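Serine/threonine-protein kinase Tel1 (Chaetomium thermophilum, PDB 6SKY) phosphorylates proteins on serine and threonine using ATP, and probably acts as a DNA damage sensor that switches on checkpoint signalling. Local coordinates at residues A[1659-1664]-A[2729-2734]; A[1872-1877]-A[1888-1893]; A[1926-1931]-A[2640-2645]; A[2723-2728]-A[2737-2742]. All coordinates share one frame; numbering follows the deposited sequence.

Contact 1: residues A[1659-1664]-A[2729-2734]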
# COMPACT_ATOMS: atom_id res chain seq x y z
N GLU A 1659 16.90 -21.05 -42.38
CA GLU A 1659 17.82 -21.46 -43.43
C GLU A 1659 17.17 -22.45 -44.38
O GLU A 1659 17.37 -22.38 -45.60
CB GLU A 1659 19.08 -22.06 -42.83
CG GLU A 1659 19.24 -21.79 -41.35
CD GLU A 1659 19.49 -20.33 -41.03
OE1 GLU A 1659 19.88 -19.56 -41.94
OE2 GLU A 1659 19.29 -19.94 -39.86
N TYR A 1660 16.38 -23.38 -43.85
CA TYR A 1660 15.67 -24.30 -44.72
C TYR A 1660 14.68 -23.58 -45.61
O TYR A 1660 14.39 -24.04 -46.72
CB TYR A 1660 14.94 -25.36 -43.90
CG TYR A 1660 15.79 -26.11 -42.92
CD1 TYR A 1660 17.15 -26.19 -43.06
CD2 TYR A 1660 15.21 -26.74 -41.84
CE1 TYR A 1660 17.91 -26.88 -42.15
CE2 TYR A 1660 15.95 -27.43 -40.94
CZ TYR A 1660 17.30 -27.49 -41.09
OH TYR A 1660 18.03 -28.19 -40.18
N ARG A 1661 14.15 -22.45 -45.15
CA ARG A 1661 13.22 -21.69 -45.99
C ARG A 1661 13.94 -20.76 -46.94
O ARG A 1661 13.39 -20.41 -47.99
CB ARG A 1661 12.25 -20.91 -45.12
CG ARG A 1661 11.25 -21.81 -44.47
CD ARG A 1661 10.47 -21.13 -43.39
NE ARG A 1661 9.63 -22.10 -42.70
CZ ARG A 1661 8.85 -21.81 -41.67
NH1 ARG A 1661 8.80 -20.57 -41.20
NH2 ARG A 1661 8.13 -22.76 -41.11
N ARG A 1662 15.16 -20.35 -46.61
CA ARG A 1662 15.96 -19.59 -47.56
C ARG A 1662 16.43 -20.47 -48.70
O ARG A 1662 16.42 -20.04 -49.86
CB ARG A 1662 17.15 -18.96 -46.84
CG ARG A 1662 18.02 -18.12 -47.74
CD ARG A 1662 19.28 -17.71 -47.04
NE ARG A 1662 20.15 -18.85 -46.77
CZ ARG A 1662 21.00 -19.36 -47.65
NH1 ARG A 1662 21.09 -18.84 -48.86
NH2 ARG A 1662 21.76 -20.40 -47.32
N LEU A 1663 16.84 -21.70 -48.40
CA LEU A 1663 17.30 -22.61 -49.44
C LEU A 1663 16.15 -23.04 -50.34
O LEU A 1663 16.17 -22.80 -51.55
CB LEU A 1663 17.96 -23.83 -48.80
CG LEU A 1663 19.24 -23.53 -48.03
CD1 LEU A 1663 19.67 -24.75 -47.27
CD2 LEU A 1663 20.30 -23.11 -49.00
N SER A 1664 15.14 -23.69 -49.76
CA SER A 1664 14.01 -24.20 -50.53
C SER A 1664 13.05 -23.06 -50.85
O SER A 1664 11.90 -23.01 -50.41
CB SER A 1664 13.31 -25.32 -49.77
OG SER A 1664 12.89 -24.88 -48.50
N PHE A 2729 1.75 -19.54 -39.16
CA PHE A 2729 3.09 -19.34 -38.62
C PHE A 2729 3.63 -20.70 -38.18
O PHE A 2729 3.42 -21.12 -37.04
CB PHE A 2729 3.09 -18.35 -37.46
CG PHE A 2729 2.17 -17.19 -37.65
CD1 PHE A 2729 2.52 -16.13 -38.45
CD2 PHE A 2729 0.95 -17.15 -37.01
CE1 PHE A 2729 1.67 -15.07 -38.62
CE2 PHE A 2729 0.10 -16.08 -37.19
CZ PHE A 2729 0.46 -15.05 -37.99
N PRO A 2730 4.32 -21.42 -39.07
CA PRO A 2730 4.86 -22.73 -38.69
C PRO A 2730 6.19 -22.68 -37.97
O PRO A 2730 6.60 -23.70 -37.40
CB PRO A 2730 4.99 -23.45 -40.04
CG PRO A 2730 4.26 -22.60 -41.02
CD PRO A 2730 4.37 -21.22 -40.52
N ASP A 2731 6.88 -21.55 -37.97
CA ASP A 2731 8.13 -21.38 -37.24
C ASP A 2731 7.83 -21.08 -35.78
O ASP A 2731 7.05 -20.17 -35.49
CB ASP A 2731 8.91 -20.23 -37.86
CG ASP A 2731 10.34 -20.16 -37.40
OD1 ASP A 2731 10.78 -21.06 -36.67
OD2 ASP A 2731 11.02 -19.19 -37.77
N PRO A 2732 8.41 -21.83 -34.83
CA PRO A 2732 8.03 -21.64 -33.42
C PRO A 2732 8.33 -20.27 -32.85
O PRO A 2732 7.60 -19.82 -31.95
CB PRO A 2732 8.83 -22.73 -32.71
CG PRO A 2732 8.96 -23.77 -33.72
CD PRO A 2732 9.16 -23.08 -35.01
N ASP A 2733 9.36 -19.58 -33.32
CA ASP A 2733 9.62 -18.24 -32.82
C ASP A 2733 8.52 -17.28 -33.25
O ASP A 2733 7.93 -16.57 -32.42
CB ASP A 2733 10.97 -17.76 -33.35
CG ASP A 2733 11.99 -18.87 -33.40
OD1 ASP A 2733 12.01 -19.70 -32.47
OD2 ASP A 2733 12.77 -18.92 -34.37
N GLU A 2734 8.24 -17.25 -34.55
CA GLU A 2734 7.14 -16.45 -35.07
C GLU A 2734 5.82 -16.87 -34.46
O GLU A 2734 5.00 -16.02 -34.11
CB GLU A 2734 7.11 -16.58 -36.58
CG GLU A 2734 6.40 -15.46 -37.28
CD GLU A 2734 6.29 -15.70 -38.76
OE1 GLU A 2734 6.50 -16.86 -39.19
OE2 GLU A 2734 6.01 -14.74 -39.51
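Arg1661, in the last turn of helix 1657-1663, faces Asp2731, the residue just before helix 2732-2755, with the two backbones well apart: the CA atoms of this pair are 10.1 Å from each other and no hydrogen bond joins the segments. The contact sets one helix of the all-helical solenoid against the N-terminal end of a long helix of the PI3/PI4-type kinase domain, and a single long side chain spans the gap. Arg1661 has CG anti to its carbonyl carbon (chi1 -72°) and then runs extended from CG to NE, which carries the guanidinium over to the Pro2730-Asp2731 turn. Arg1661 NH2 comes obliquely to the proline ring, 3.4 Å from Pro2730 CB, while Arg1661 NH1 lies 3.4 Å from Asp2731 CB. The guanidinium thus lies beside aliphatic carbons, with Pro2730 C at its edge and Thr1851 also touching both Arg1661 and Pro2730. Its plane stands 79° from that of the Asp2731 carboxylate. Glu2734, in the first turn of the helix, probably adds to the negative field here. Asp2731 occupies the N-cap position without making a capping bond; its OD1 instead has a weak hydrogen bond with Ser1655 OG. Asp2731 OD2 sits 4.3 Å from Arg1661 NH1, well out of the guanidinium plane, so the attraction is one of charge alone and no N-H is aimed at the oxygen.

Contact 2: residues A[1872-1877]-A[1888-1893]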
# COMPACT_ATOMS: atom_id res chain seq x y z
N ALA A 1872 5.63 -35.56 -26.05
CA ALA A 1872 6.14 -35.27 -24.72
C ALA A 1872 7.64 -35.52 -24.65
O ALA A 1872 8.38 -34.73 -24.05
CB ALA A 1872 5.41 -36.13 -23.69
N SER A 1873 8.11 -36.60 -25.27
CA SER A 1873 9.54 -36.87 -25.32
C SER A 1873 10.27 -35.81 -26.12
O SER A 1873 11.35 -35.37 -25.73
CB SER A 1873 9.78 -38.25 -25.92
OG SER A 1873 9.00 -39.21 -25.25
N ALA A 1874 9.68 -35.38 -27.24
CA ALA A 1874 10.29 -34.33 -28.04
C ALA A 1874 10.33 -33.01 -27.29
O ALA A 1874 11.29 -32.25 -27.41
CB ALA A 1874 9.54 -34.18 -29.36
N ALA A 1875 9.29 -32.71 -26.51
CA ALA A 1875 9.30 -31.50 -25.70
C ALA A 1875 10.40 -31.54 -24.66
O ALA A 1875 11.13 -30.56 -24.47
CB ALA A 1875 7.94 -31.31 -25.03
N ALA A 1876 10.53 -32.67 -23.96
CA ALA A 1876 11.62 -32.81 -22.99
C ALA A 1876 12.98 -32.68 -23.65
O ALA A 1876 13.88 -32.00 -23.13
CB ALA A 1876 11.49 -34.14 -22.27
N ALA A 1877 13.15 -33.31 -24.81
CA ALA A 1877 14.42 -33.24 -25.54
C ALA A 1877 14.75 -31.81 -25.92
O ALA A 1877 15.89 -31.36 -25.75
CB ALA A 1877 14.36 -34.11 -26.78
N LEU A 1888 7.78 -25.45 -26.14
CA LEU A 1888 6.40 -25.08 -25.87
C LEU A 1888 5.47 -25.52 -26.99
O LEU A 1888 4.37 -26.01 -26.73
CB LEU A 1888 6.30 -23.58 -25.66
CG LEU A 1888 4.94 -23.00 -25.31
CD1 LEU A 1888 4.38 -23.67 -24.09
CD2 LEU A 1888 5.07 -21.54 -25.07
N LEU A 1889 5.89 -25.37 -28.24
CA LEU A 1889 5.08 -25.87 -29.34
C LEU A 1889 4.87 -27.38 -29.25
O LEU A 1889 3.76 -27.87 -29.46
CB LEU A 1889 5.72 -25.49 -30.67
CG LEU A 1889 5.06 -26.01 -31.94
CD1 LEU A 1889 3.67 -25.50 -32.11
CD2 LEU A 1889 5.89 -25.61 -33.11
N PHE A 1890 5.93 -28.12 -28.93
CA PHE A 1890 5.78 -29.57 -28.79
C PHE A 1890 4.88 -29.93 -27.62
O PHE A 1890 4.11 -30.88 -27.69
CB PHE A 1890 7.14 -30.23 -28.63
CG PHE A 1890 7.92 -30.32 -29.89
CD1 PHE A 1890 7.29 -30.46 -31.09
CD2 PHE A 1890 9.29 -30.26 -29.86
CE1 PHE A 1890 8.02 -30.55 -32.25
CE2 PHE A 1890 10.01 -30.35 -31.01
CZ PHE A 1890 9.38 -30.49 -32.20
N ALA A 1891 4.97 -29.18 -26.52
CA ALA A 1891 4.12 -29.45 -25.37
C ALA A 1891 2.65 -29.22 -25.70
O ALA A 1891 1.78 -29.95 -25.23
CB ALA A 1891 4.54 -28.58 -24.19
N GLU A 1892 2.36 -28.21 -26.52
CA GLU A 1892 0.98 -27.98 -26.92
C GLU A 1892 0.48 -29.08 -27.86
O GLU A 1892 -0.67 -29.52 -27.74
CB GLU A 1892 0.85 -26.62 -27.57
CG GLU A 1892 1.27 -25.53 -26.64
CD GLU A 1892 0.28 -24.41 -26.59
OE1 GLU A 1892 -0.69 -24.46 -27.38
OE2 GLU A 1892 0.46 -23.49 -25.78
N LEU A 1893 1.31 -29.53 -28.79
CA LEU A 1893 0.92 -30.66 -29.62
C LEU A 1893 0.67 -31.91 -28.78
O LEU A 1893 -0.27 -32.67 -29.05
CB LEU A 1893 1.98 -30.93 -30.69
CG LEU A 1893 2.22 -29.79 -31.66
CD1 LEU A 1893 3.29 -30.16 -32.64
CD2 LEU A 1893 0.96 -29.47 -32.39
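Phe1890 has its CG anti to the carbonyl carbon and beside the backbone N (chi1 -75°), which swings the ring along the neighbouring helix, toward Ala1874, and leaves its CB against Ala1875. Alanine has no torsion to set: the methyl of Ala1874 points at the other helix straight from the backbone and lies over one face of the Phe1890 ring, displaced toward the rim. This is a CH-pi contact, with CB of Ala1874 4.2 Å from the ring centroid of Phe1890. The same rim meets the backbone, Phe1890 CD2 lying 3.7 Å from Ala1874 O. The two segments belong to consecutive helices, 1871-1880 and 1884-1898, joined by a short turn into an antiparallel helical hairpin in the FAT region. Their local axes come within 8.0 Å and run at 164° to each other. Small residues permit this closeness: Ala1875 and Phe1890 have the nearest CA atoms, 5.1 Å apart, and Ala1875 CB touches Phe1890 CB at 3.8 Å. Beside it, Ala1875 CB also reaches the next residue of the partner helix, 3.9 Å from Ala1891 N. The contact is buried and its side chains are all apolar, with no hydrogen bond across it. Helix 1836-1849 packs on the Phe1890 ring through Ile1843, Ile1846 and Leu1847, and Leu1917 of helix 1916-1923 touches the methyl of Ala1891.

Contact 3: residues A[1926-1931]-A[2640-2645]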
# COMPACT_ATOMS: atom_id res chain seq x y z
N ASP A 1926 9.08 -14.32 -21.84
CA ASP A 1926 7.86 -13.54 -21.79
C ASP A 1926 7.68 -13.11 -20.35
O ASP A 1926 7.98 -13.90 -19.44
CB ASP A 1926 6.63 -14.33 -22.25
CG ASP A 1926 5.55 -13.43 -22.81
OD1 ASP A 1926 5.85 -12.65 -23.73
OD2 ASP A 1926 4.40 -13.50 -22.33
N PRO A 1927 7.21 -11.89 -20.10
CA PRO A 1927 7.00 -11.47 -18.71
C PRO A 1927 5.88 -12.22 -18.01
O PRO A 1927 6.00 -12.47 -16.80
CB PRO A 1927 6.68 -9.98 -18.84
CG PRO A 1927 7.08 -9.59 -20.20
CD PRO A 1927 6.96 -10.80 -21.05
N ASP A 1928 4.81 -12.60 -18.70
CA ASP A 1928 3.59 -13.04 -18.04
C ASP A 1928 3.30 -14.52 -18.14
O ASP A 1928 2.40 -14.99 -17.45
CB ASP A 1928 2.39 -12.28 -18.61
CG ASP A 1928 2.57 -10.79 -18.59
OD1 ASP A 1928 3.24 -10.28 -17.67
OD2 ASP A 1928 2.05 -10.12 -19.50
N ALA A 1929 4.01 -15.28 -18.97
CA ALA A 1929 3.61 -16.65 -19.23
C ALA A 1929 3.75 -17.53 -17.99
O ALA A 1929 2.90 -18.39 -17.73
CB ALA A 1929 4.43 -17.22 -20.38
N TYR A 1930 4.81 -17.31 -17.21
CA TYR A 1930 5.07 -18.12 -16.02
C TYR A 1930 3.88 -18.18 -15.09
O TYR A 1930 3.66 -19.20 -14.43
CB TYR A 1930 6.27 -17.54 -15.28
CG TYR A 1930 6.60 -18.23 -13.99
CD1 TYR A 1930 7.29 -19.42 -13.97
CD2 TYR A 1930 6.23 -17.67 -12.78
CE1 TYR A 1930 7.60 -20.05 -12.80
CE2 TYR A 1930 6.53 -18.29 -11.60
CZ TYR A 1930 7.22 -19.48 -11.61
OH TYR A 1930 7.53 -20.11 -10.44
N TYR A 1931 3.10 -17.11 -15.02
CA TYR A 1931 2.00 -17.04 -14.07
C TYR A 1931 0.79 -17.85 -14.49
O TYR A 1931 -0.16 -17.95 -13.71
CB TYR A 1931 1.59 -15.59 -13.87
CG TYR A 1931 2.73 -14.73 -13.40
CD1 TYR A 1931 2.95 -14.52 -12.06
CD2 TYR A 1931 3.58 -14.14 -14.30
CE1 TYR A 1931 3.99 -13.74 -11.63
CE2 TYR A 1931 4.63 -13.37 -13.88
CZ TYR A 1931 4.83 -13.17 -12.55
OH TYR A 1931 5.87 -12.39 -12.13
N ARG A 2640 2.81 0.34 -21.45
CA ARG A 2640 3.74 0.74 -22.49
C ARG A 2640 4.82 -0.30 -22.70
O ARG A 2640 5.29 -0.49 -23.83
CB ARG A 2640 4.33 2.09 -22.14
CG ARG A 2640 5.52 2.53 -22.93
CD ARG A 2640 6.00 3.84 -22.36
NE ARG A 2640 7.29 4.25 -22.87
CZ ARG A 2640 7.88 5.40 -22.58
NH1 ARG A 2640 9.06 5.70 -23.09
NH2 ARG A 2640 7.27 6.26 -21.78
N GLN A 2641 5.24 -0.98 -21.64
CA GLN A 2641 6.23 -2.04 -21.78
C GLN A 2641 5.72 -3.17 -22.65
O GLN A 2641 6.52 -3.83 -23.33
CB GLN A 2641 6.60 -2.55 -20.39
CG GLN A 2641 7.57 -3.69 -20.39
CD GLN A 2641 7.59 -4.40 -19.06
OE1 GLN A 2641 7.97 -5.56 -18.97
NE2 GLN A 2641 7.19 -3.69 -18.01
N ARG A 2642 4.42 -3.41 -22.66
CA ARG A 2642 3.79 -4.48 -23.42
C ARG A 2642 3.12 -4.00 -24.69
O ARG A 2642 2.48 -4.81 -25.36
CB ARG A 2642 2.77 -5.21 -22.55
CG ARG A 2642 3.39 -5.94 -21.43
CD ARG A 2642 2.41 -6.24 -20.35
NE ARG A 2642 3.01 -7.07 -19.32
CZ ARG A 2642 3.78 -6.61 -18.35
NH1 ARG A 2642 4.29 -7.44 -17.46
NH2 ARG A 2642 4.05 -5.32 -18.27
N ASN A 2643 3.24 -2.72 -25.02
CA ASN A 2643 2.60 -2.14 -26.20
C ASN A 2643 1.11 -2.43 -26.23
O ASN A 2643 0.54 -2.74 -27.27
CB ASN A 2643 3.26 -2.63 -27.49
CG ASN A 2643 4.76 -2.54 -27.45
OD1 ASN A 2643 5.46 -3.47 -27.83
ND2 ASN A 2643 5.26 -1.41 -26.97
N LEU A 2644 0.47 -2.34 -25.07
CA LEU A 2644 -0.96 -2.57 -25.00
C LEU A 2644 -1.69 -1.39 -25.62
O LEU A 2644 -1.48 -0.24 -25.22
CB LEU A 2644 -1.41 -2.79 -23.56
CG LEU A 2644 -1.04 -4.13 -22.93
CD1 LEU A 2644 -1.34 -4.12 -21.47
CD2 LEU A 2644 -1.78 -5.23 -23.60
N GLY A 2645 -2.52 -1.68 -26.60
CA GLY A 2645 -3.27 -0.66 -27.30
C GLY A 2645 -4.19 -1.34 -28.28
O GLY A 2645 -4.26 -2.57 -28.35
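Asp1928 and Arg2642 approach from opposite directions and meet with their flat groups nearly coplanar, carboxylate and guanidinium planes only 3° apart. The arginine offers its side, NE and NH1, rather than its end: Arg2642 NH1 bonds to Asp1928 OD1 at 3.0 Å, and Arg2642 NE to Asp1928 OD2 at 3.2 Å. Both bonds are almost straight, 167° for the first, and each oxygen uses its syn lone pair, so the pair of bonds holds both groups against rotation. The Arg2642 chain runs extended from CG to NE toward the aspartate, and chi4 of 81° turns the guanidinium so that NE and NH1 face the carboxylate. The bridge ties the loop that follows helix 1916-1923 in the FAT region to the C-terminal end of helix 2637-2641 in the kinase domain, where a Schellman motif with positive phi at Asn2643 ends the helix. Pro1927 lies obliquely beside the guanidinium, its CB 3.8 Å from Arg2642 NH1. Each charge has a further mate: Arg2642 NH2 forms a salt bridge with Glu2638, and Asp1928 OD1 with Arg2819. A methionine in place of Arg2642 would probably leave Glu2638 without this mate and take from Asp1928 both side-on bonds, its carboxylate freer to turn.

Contact 4: residues A[2723-2728]-A[2737-2742]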
# COMPACT_ATOMS: atom_id res chain seq x y z
N TYR A 2723 -5.50 -23.51 -34.30
CA TYR A 2723 -4.88 -23.82 -35.58
C TYR A 2723 -4.62 -22.58 -36.41
O TYR A 2723 -3.76 -22.64 -37.29
CB TYR A 2723 -5.75 -24.78 -36.36
CG TYR A 2723 -5.77 -26.15 -35.76
CD1 TYR A 2723 -6.89 -26.62 -35.11
CD2 TYR A 2723 -4.67 -26.97 -35.83
CE1 TYR A 2723 -6.91 -27.86 -34.56
CE2 TYR A 2723 -4.68 -28.21 -35.28
CZ TYR A 2723 -5.80 -28.65 -34.64
OH TYR A 2723 -5.81 -29.90 -34.09
N PHE A 2724 -5.30 -21.47 -36.16
CA PHE A 2724 -5.03 -20.27 -36.94
C PHE A 2724 -3.55 -19.94 -36.92
O PHE A 2724 -2.99 -19.50 -37.93
CB PHE A 2724 -5.84 -19.09 -36.41
CG PHE A 2724 -5.56 -17.79 -37.12
CD1 PHE A 2724 -6.24 -17.47 -38.27
CD2 PHE A 2724 -4.62 -16.91 -36.65
CE1 PHE A 2724 -5.98 -16.32 -38.92
CE2 PHE A 2724 -4.36 -15.75 -37.30
CZ PHE A 2724 -5.04 -15.45 -38.44
N PHE A 2725 -2.90 -20.18 -35.80
CA PHE A 2725 -1.50 -19.86 -35.64
C PHE A 2725 -0.60 -20.97 -36.13
O PHE A 2725 0.52 -20.70 -36.55
CB PHE A 2725 -1.20 -19.54 -34.18
CG PHE A 2725 -2.00 -18.40 -33.66
CD1 PHE A 2725 -1.60 -17.11 -33.90
CD2 PHE A 2725 -3.17 -18.61 -32.98
CE1 PHE A 2725 -2.34 -16.06 -33.46
CE2 PHE A 2725 -3.91 -17.56 -32.54
CZ PHE A 2725 -3.49 -16.29 -32.78
N MET A 2726 -1.07 -22.21 -36.11
CA MET A 2726 -0.24 -23.30 -36.57
C MET A 2726 -0.22 -23.42 -38.08
O MET A 2726 0.63 -24.13 -38.62
CB MET A 2726 -0.72 -24.62 -35.97
CG MET A 2726 -0.27 -24.82 -34.55
SD MET A 2726 -1.11 -26.20 -33.77
CE MET A 2726 -0.53 -26.02 -32.09
N GLU A 2727 -1.11 -22.74 -38.78
CA GLU A 2727 -1.15 -22.82 -40.23
C GLU A 2727 -0.86 -21.50 -40.91
O GLU A 2727 -0.85 -21.44 -42.14
CB GLU A 2727 -2.51 -23.35 -40.69
CG GLU A 2727 -3.60 -22.35 -40.72
CD GLU A 2727 -4.93 -22.97 -41.04
OE1 GLU A 2727 -5.26 -24.00 -40.43
OE2 GLU A 2727 -5.63 -22.44 -41.92
N TYR A 2728 -0.63 -20.43 -40.15
CA TYR A 2728 -0.10 -19.21 -40.72
C TYR A 2728 1.31 -18.92 -40.25
O TYR A 2728 2.01 -18.13 -40.89
CB TYR A 2728 -0.99 -18.01 -40.39
CG TYR A 2728 -2.23 -17.93 -41.23
CD1 TYR A 2728 -2.21 -17.34 -42.47
CD2 TYR A 2728 -3.43 -18.45 -40.79
CE1 TYR A 2728 -3.33 -17.27 -43.24
CE2 TYR A 2728 -4.55 -18.39 -41.55
CZ TYR A 2728 -4.50 -17.79 -42.78
OH TYR A 2728 -5.63 -17.73 -43.55
N GLN A 2737 5.52 -15.44 -30.89
CA GLN A 2737 5.33 -14.00 -30.87
C GLN A 2737 3.94 -13.60 -31.34
O GLN A 2737 3.31 -12.71 -30.76
CB GLN A 2737 6.40 -13.33 -31.72
CG GLN A 2737 6.39 -11.85 -31.65
CD GLN A 2737 7.02 -11.23 -32.86
OE1 GLN A 2737 7.76 -11.88 -33.59
NE2 GLN A 2737 6.71 -9.96 -33.11
N LYS A 2738 3.43 -14.26 -32.38
CA LYS A 2738 2.13 -13.88 -32.90
C LYS A 2738 1.00 -14.30 -31.98
O LYS A 2738 -0.00 -13.59 -31.87
CB LYS A 2738 1.92 -14.50 -34.28
CG LYS A 2738 2.96 -14.14 -35.28
CD LYS A 2738 3.17 -12.68 -35.39
CE LYS A 2738 4.00 -12.35 -36.58
NZ LYS A 2738 5.43 -12.40 -36.26
N ARG A 2739 1.14 -15.43 -31.30
CA ARG A 2739 0.12 -15.81 -30.33
C ARG A 2739 0.12 -14.87 -29.13
O ARG A 2739 -0.95 -14.56 -28.59
CB ARG A 2739 0.34 -17.25 -29.90
CG ARG A 2739 -0.93 -17.97 -29.61
CD ARG A 2739 -0.64 -19.31 -29.02
NE ARG A 2739 0.18 -19.19 -27.83
CZ ARG A 2739 0.50 -20.20 -27.05
NH1 ARG A 2739 1.26 -20.02 -25.98
NH2 ARG A 2739 0.05 -21.41 -27.34
N THR A 2740 1.29 -14.39 -28.73
CA THR A 2740 1.32 -13.37 -27.68
C THR A 2740 0.67 -12.07 -28.13
O THR A 2740 -0.03 -11.43 -27.34
CB THR A 2740 2.75 -13.13 -27.23
OG1 THR A 2740 3.32 -14.36 -26.82
CG2 THR A 2740 2.78 -12.19 -26.08
N ASN A 2741 0.89 -11.66 -29.38
CA ASN A 2741 0.22 -10.48 -29.90
C ASN A 2741 -1.29 -10.63 -29.86
O ASN A 2741 -2.01 -9.70 -29.49
CB ASN A 2741 0.66 -10.20 -31.33
CG ASN A 2741 2.00 -9.56 -31.41
OD1 ASN A 2741 2.57 -9.16 -30.41
ND2 ASN A 2741 2.51 -9.45 -32.62
N TYR A 2742 -1.79 -11.79 -30.28
CA TYR A 2742 -3.22 -12.05 -30.22
C TYR A 2742 -3.76 -11.91 -28.80
O TYR A 2742 -4.75 -11.21 -28.57
CB TYR A 2742 -3.49 -13.45 -30.77
CG TYR A 2742 -4.88 -13.97 -30.54
CD1 TYR A 2742 -5.16 -14.79 -29.48
CD2 TYR A 2742 -5.90 -13.67 -31.40
CE1 TYR A 2742 -6.39 -15.27 -29.26
CE2 TYR A 2742 -7.14 -14.15 -31.20
CZ TYR A 2742 -7.38 -14.95 -30.12
OH TYR A 2742 -8.63 -15.44 -29.90
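Aromatic contact comes first: the edge of the Phe2725 ring is directed at the face of Tyr2742 in an offset edge-to-face pair, centroids 5.3 Å apart and planes at 69°. Tyr2742 has CG anti to its backbone N (chi1 169°), which lays its ring across the Phe2725 edge; Phe2725 CZ is 3.5 Å from Tyr2742 CB. A CH-pi contact covers one face of the Phe2725 ring, where Arg2739 CG sits 4.1 Å from the ring centroid and almost on the ring normal. Phe2724 CD2 lies over the centre of the opposite face, so the ring is sandwiched. These residues pack the short, weakly bonded helix 2722-2726 against the long helix 2732-2755 of the kinase domain. Replacing Phe2725 by alanine is likely to open a gap between the two helices and leave Arg2739 CG and the Tyr2742 face without their aromatic partner. Backbone contact adds Arg2739 CA, over the same face as Arg2739 CG, and Lys2738 O, which approaches obliquely, 3.8 Å from Phe2725 CE1. The polar ends lead elsewhere: Arg2739 bends at chi3 and forms a salt bridge through NH2 with Glu1892, and Tyr2742 OH is hydrogen-bonded to Ile2804 O.

How the contacts relate
Helix 2732-2755 of the kinase domain joins the set: contacts 1 and 4 both use it, their centres 14 Å apart, and Phe2729 CE1 packs on Lys2738 CG at 3.7 Å. Contact 2 meets both. Leu1889 CD2 lies 3.6 Å from Pro2732 CG of contact 1, and Glu1892 OE2 forms a 2.6 Å salt bridge with Arg2739 NH2 of contact 4, tying FAT region to kinase. Contact 3, centred 16 Å from contact 4, touches it through Asp1926 OD1 and Thr2740 CG2, 3.9 Å apart. All four lie away from the nucleotide and magnesium sites, though helix 2732-2755 leads in sequence toward the nucleotide-pocket residue His2762 and the magnesium-site residue Asn2765.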